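PDB 7BVF: probable arabinosyltransferase B from Mycobacterium tuberculosis H37Rv, which transfers arabinose units in building the arabinan of cell-wall arabinogalactan and, in this structure, holds the drug ethambutol. Local coordinates for residues 784-788 / 854-858; 918-922 / 1057-1061. All blocks are in the same frame, centred on the assembly; numbering follows the deposited sequence.

Contact 1: 784-788 / 854-858; sequences NPVGF and QQSTL
Phe788 and Leu858 meet at about a right angle, the leucine side chain lying across one face of the phenyl ring. Leu858 can be followed outward from its CB, which sits over that face 3.7 Å from the centroid of the Phe788 ring and 18° off the ring normal, a CH-pi contact offset toward the rim on the CE1 side. CG stands anti to the backbone N (chi1 174°), and beyond it CD1 continues over the same ring, 3.8 Å from Phe788 CD2. Ser856 adds an oblique contact, its CB 3.7 Å from Phe788 CE1. Away from the ring, Val786 and Thr857 pack methyl against methyl, CG1 of the valine 3.7 Å from CG2 of the threonine.

A single weak bond joins the two backbones, from Thr857 N to Val786 O at 3.1 Å and bent to 133°. Gly787 brings the two segments close, its CA 3.6 Å from Ser856 OG. Around the pair, Ala845 of strand 845-846 touches both Phe788 and Leu858, while Ser856 is backbone-bonded to Asp952, a calcium ligand.

Residues 785 to 788 form a type II beta turn, closed by Phe788 N to Pro785 O at 3.3 Å, with glycine at the third position as is usual for this turn. Its aromatic end is packed on the entry to strand 858-859, in the C-terminal domain beside the calcium site of Asp952, Ser954 and Asp959.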
loop_
_atom_site.group_PDB
_atom_site.type_symbol
_atom_site.label_atom_id
_atom_site.label_comp_id
_atom_site.label_asym_id
_atom_site.label_seq_id
_atom_site.Cartn_x
_atom_site.Cartn_y
_atom_site.Cartn_z
ATOM N N ASN A 784 23.132 40.330 25.544
ATOM C CA ASN A 784 21.683 40.162 25.609
ATOM C C ASN A 784 21.228 38.912 24.865
ATOM O O ASN A 784 20.650 39.011 23.777
ATOM C CB ASN A 784 20.978 41.399 25.051
ATOM C CG ASN A 784 21.372 42.670 25.773
ATOM O OD1 ASN A 784 21.275 43.766 25.223
ATOM N ND2 ASN A 784 21.815 42.530 27.018
ATOM N N PRO A 785 21.469 37.727 25.414
ATOM C CA PRO A 785 21.127 36.489 24.703
ATOM C C PRO A 785 19.666 36.086 24.827
ATOM O O PRO A 785 19.343 34.913 24.622
ATOM C CB PRO A 785 22.041 35.453 25.361
ATOM C CG PRO A 785 22.215 35.955 26.742
ATOM C CD PRO A 785 22.175 37.458 26.677
ATOM N N VAL A 786 18.787 37.037 25.156
ATOM C CA VAL A 786 17.418 36.791 25.612
ATOM C C VAL A 786 16.711 35.688 24.832
ATOM O O VAL A 786 16.711 35.675 23.597
ATOM C CB VAL A 786 16.597 38.096 25.559
ATOM C CG1 VAL A 786 16.516 38.633 24.145
ATOM C CG2 VAL A 786 15.205 37.866 26.110
ATOM N N GLY A 787 16.121 34.738 25.561
ATOM C CA GLY A 787 15.428 33.609 24.996
ATOM C C GLY A 787 16.153 32.286 25.154
ATOM O O GLY A 787 15.498 31.244 25.260
ATOM N N PHE A 788 17.481 32.306 25.180
ATOM C CA PHE A 788 18.301 31.104 25.188
ATOM C C PHE A 788 18.711 30.733 26.609
ATOM O O PHE A 788 18.873 31.596 27.474
ATOM C CB PHE A 788 19.546 31.299 24.322
ATOM C CG PHE A 788 19.280 31.217 22.846
ATOM C CD1 PHE A 788 18.595 32.218 22.196
ATOM C CD2 PHE A 788 19.728 30.142 22.109
ATOM C CE1 PHE A 788 18.354 32.140 20.846
ATOM C CE2 PHE A 788 19.492 30.065 20.758
ATOM C CZ PHE A 788 18.803 31.064 20.129
ATOM N N GLN A 854 8.238 32.554 23.750
ATOM C CA GLN A 854 8.574 33.927 23.394
ATOM C C GLN A 854 9.418 33.914 22.125
ATOM O O GLN A 854 9.698 32.855 21.554
ATOM C CB GLN A 854 9.292 34.633 24.548
ATOM C CG GLN A 854 10.448 33.853 25.127
ATOM C CD GLN A 854 11.203 34.638 26.175
ATOM O OE1 GLN A 854 11.407 35.841 26.035
ATOM N NE2 GLN A 854 11.620 33.959 27.234
ATOM N N GLN A 855 9.820 35.103 21.680
ATOM C CA GLN A 855 10.684 35.277 20.518
ATOM C C GLN A 855 12.121 35.354 21.010
ATOM O O GLN A 855 12.477 36.278 21.748
ATOM C CB GLN A 855 10.314 36.542 19.749
ATOM C CG GLN A 855 9.105 36.419 18.856
ATOM C CD GLN A 855 8.902 37.651 18.005
ATOM O OE1 GLN A 855 9.193 38.765 18.433
ATOM N NE2 GLN A 855 8.405 37.457 16.793
ATOM N N SER A 856 12.950 34.399 20.601
ATOM C CA SER A 856 14.318 34.381 21.087
ATOM C C SER A 856 15.236 35.145 20.137
ATOM O O SER A 856 14.804 35.697 19.124
ATOM C CB SER A 856 14.793 32.944 21.267
ATOM O OG SER A 856 13.873 32.214 22.056
ATOM N N THR A 857 16.517 35.196 20.493
ATOM C CA THR A 857 17.556 35.774 19.651
ATOM C C THR A 857 18.905 35.507 20.296
ATOM O O THR A 857 19.011 35.399 21.519
ATOM C CB THR A 857 17.365 37.282 19.436
ATOM O OG1 THR A 857 18.274 37.740 18.428
ATOM C CG2 THR A 857 17.629 38.050 20.713
ATOM N N LEU A 858 19.928 35.388 19.455
ATOM C CA LEU A 858 21.285 35.156 19.932
ATOM C C LEU A 858 22.262 35.621 18.870
ATOM O O LEU A 858 22.109 35.278 17.693
ATOM C CB LEU A 858 21.511 33.678 20.268
ATOM C CG LEU A 858 22.915 33.215 20.646
ATOM C CD1 LEU A 858 22.858 32.283 21.829
ATOM C CD2 LEU A 858 23.544 32.500 19.475
#

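Contact 2: 918-922 / 1057-1061; sequences PDDLY and WARDW
Leu921 and Asp1060 cross at a slant, the two methyls of the leucine reaching different places on segment 1057-1061. CG of Leu921 is turned beside its own backbone N (chi1 -40°), and from there CD2 reaches the peptide after Ala1058, 3.5 Å from Ala1058 C, while CD1 lies 3.8 Å from CB of Asp1060. At the other end of the contact Asp919 meets Ala1058 through aliphatic carbon, CB to CB at 4.0 Å.

Tyr922 approaches Asp1060 from another direction. The two side chains stand at about a right angle, with the phenol ring and the carboxylate planes 68° apart, and Tyr922 OH is 3.8 Å from Asp1060 OD2, too long for a hydrogen bond. From 919 to 922 and from 1057 to 1060 the backbones run in nearly the same direction, 17° apart.

Arg933 of strand 932-935 bridges the neighbourhood, backbone-bonded to Asp919 and making a weak side-chain bond to Trp1057 O. Between the two segments the chemistry is thus van der Waals packing of leucine and alanine on backbone and aliphatic carbon. The two aspartates turned toward the opposite segment contribute their aliphatic carbons, and cohesion comes from shape, without a salt bridge between the segments.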
loop_
_atom_site.group_PDB
_atom_site.type_symbol
_atom_site.label_atom_id
_atom_site.label_comp_id
_atom_site.label_asym_id
_atom_site.label_seq_id
_atom_site.Cartn_x
_atom_site.Cartn_y
_atom_site.Cartn_z
ATOM N N PRO A 918 23.327 27.376 5.897
ATOM C CA PRO A 918 24.010 26.095 6.106
ATOM C C PRO A 918 23.612 25.047 5.079
ATOM O O PRO A 918 22.683 25.212 4.288
ATOM C CB PRO A 918 23.561 25.690 7.511
ATOM C CG PRO A 918 22.294 26.424 7.727
ATOM C CD PRO A 918 22.477 27.729 7.041
ATOM N N ASP A 919 24.354 23.943 5.106
ATOM C CA ASP A 919 24.072 22.749 4.314
ATOM C C ASP A 919 23.807 21.613 5.294
ATOM O O ASP A 919 24.723 20.889 5.678
ATOM C CB ASP A 919 25.234 22.394 3.388
ATOM C CG ASP A 919 25.428 23.392 2.274
ATOM O OD1 ASP A 919 24.422 23.842 1.694
ATOM O OD2 ASP A 919 26.593 23.719 1.969
ATOM N N ASP A 920 22.557 21.455 5.702
ATOM C CA ASP A 920 22.197 20.343 6.564
ATOM C C ASP A 920 21.570 19.221 5.752
ATOM O O ASP A 920 20.934 19.451 4.723
ATOM C CB ASP A 920 21.250 20.772 7.688
ATOM C CG ASP A 920 20.015 21.493 7.193
ATOM O OD1 ASP A 920 19.320 22.094 8.035
ATOM O OD2 ASP A 920 19.734 21.473 5.980
ATOM N N LEU A 921 21.763 17.994 6.229
ATOM C CA LEU A 921 21.232 16.815 5.564
ATOM C C LEU A 921 19.952 16.306 6.197
ATOM O O LEU A 921 19.087 15.785 5.488
ATOM C CB LEU A 921 22.271 15.692 5.575
ATOM C CG LEU A 921 23.720 16.104 5.334
ATOM C CD1 LEU A 921 24.608 14.886 5.357
ATOM C CD2 LEU A 921 23.866 16.845 4.025
ATOM N N TYR A 922 19.819 16.439 7.511
ATOM C CA TYR A 922 18.646 15.958 8.236
ATOM C C TYR A 922 17.648 17.092 8.448
ATOM O O TYR A 922 17.287 17.446 9.564
ATOM C CB TYR A 922 19.075 15.328 9.556
ATOM C CG TYR A 922 20.081 14.223 9.360
ATOM C CD1 TYR A 922 19.671 12.943 9.028
ATOM C CD2 TYR A 922 21.440 14.465 9.475
ATOM C CE1 TYR A 922 20.581 11.935 8.831
ATOM C CE2 TYR A 922 22.358 13.460 9.278
ATOM C CZ TYR A 922 21.922 12.196 8.957
ATOM O OH TYR A 922 22.829 11.182 8.761
ATOM N N TRP A 1057 29.410 18.812 0.046
ATOM C CA TRP A 1057 29.127 19.127 1.439
ATOM C C TRP A 1057 27.657 18.956 1.793
ATOM O O TRP A 1057 27.332 18.830 2.976
ATOM C CB TRP A 1057 29.571 20.554 1.759
ATOM C CG TRP A 1057 30.997 20.867 1.403
ATOM C CD1 TRP A 1057 31.433 21.897 0.629
ATOM C CD2 TRP A 1057 32.172 20.159 1.822
ATOM N NE1 TRP A 1057 32.800 21.874 0.531
ATOM C CE2 TRP A 1057 33.278 20.816 1.254
ATOM C CE3 TRP A 1057 32.396 19.032 2.614
ATOM C CZ2 TRP A 1057 34.583 20.385 1.455
ATOM C CZ3 TRP A 1057 33.693 18.613 2.815
ATOM C CH2 TRP A 1057 34.768 19.283 2.237
ATOM N N ALA A 1058 26.760 18.937 0.809
ATOM C CA ALA A 1058 25.330 18.822 1.068
ATOM C C ALA A 1058 24.776 17.454 0.691
ATOM O O ALA A 1058 23.563 17.308 0.525
ATOM C CB ALA A 1058 24.566 19.917 0.329
ATOM N N ARG A 1059 25.635 16.447 0.559
ATOM C CA ARG A 1059 25.220 15.104 0.184
ATOM C C ARG A 1059 25.491 14.138 1.327
ATOM O O ARG A 1059 26.521 14.233 2.001
ATOM C CB ARG A 1059 25.941 14.634 -1.076
ATOM C CG ARG A 1059 25.304 13.430 -1.735
ATOM C CD ARG A 1059 26.017 13.059 -3.017
ATOM N NE ARG A 1059 25.679 13.942 -4.127
ATOM C CZ ARG A 1059 24.573 13.833 -4.855
ATOM N NH1 ARG A 1059 23.692 12.884 -4.584
ATOM N NH2 ARG A 1059 24.346 14.676 -5.851
ATOM N N ASP A 1060 24.563 13.209 1.534
ATOM C CA ASP A 1060 24.654 12.206 2.590
ATOM C C ASP A 1060 25.116 10.892 1.972
ATOM O O ASP A 1060 24.346 10.222 1.279
ATOM C CB ASP A 1060 23.307 12.038 3.285
ATOM C CG ASP A 1060 23.390 11.160 4.515
ATOM O OD1 ASP A 1060 24.513 10.928 5.009
ATOM O OD2 ASP A 1060 22.333 10.699 4.991
ATOM N N TRP A 1061 26.369 10.524 2.226
ATOM C CA TRP A 1061 26.929 9.304 1.662
ATOM C C TRP A 1061 26.625 8.064 2.487
ATOM O O TRP A 1061 26.615 6.959 1.935
ATOM C CB TRP A 1061 28.445 9.446 1.506
ATOM C CG TRP A 1061 29.182 9.461 2.804
ATOM C CD1 TRP A 1061 29.470 10.547 3.564
ATOM C CD2 TRP A 1061 29.725 8.331 3.497
ATOM N NE1 TRP A 1061 30.159 10.172 4.687
ATOM C CE2 TRP A 1061 30.327 8.814 4.670
ATOM C CE3 TRP A 1061 29.758 6.957 3.239
ATOM C CZ2 TRP A 1061 30.956 7.975 5.581
ATOM C CZ3 TRP A 1061 30.383 6.129 4.145
ATOM C CH2 TRP A 1061 30.974 6.638 5.300
#

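Followed from the N terminus, the chain passes through the membrane helices before reaching the C-terminal domain, where both contacts lie. Contact 1 comes first: the loop after strand 753-756 is met again 66 residues later by the approach to strand 858-859, closing a loop with little regular structure. Contact 2 opens only after this one has closed, so the two stand in series, neither nested nor crossed. It sets the loop between strands 901-903 and 932-935, a connection between two sheets, against the hairpin connection from strand 1046-1053 to strand 1063-1067 in the six-stranded mixed sheet. Their centres are 27 Å apart and their nearest atoms about 13 Å.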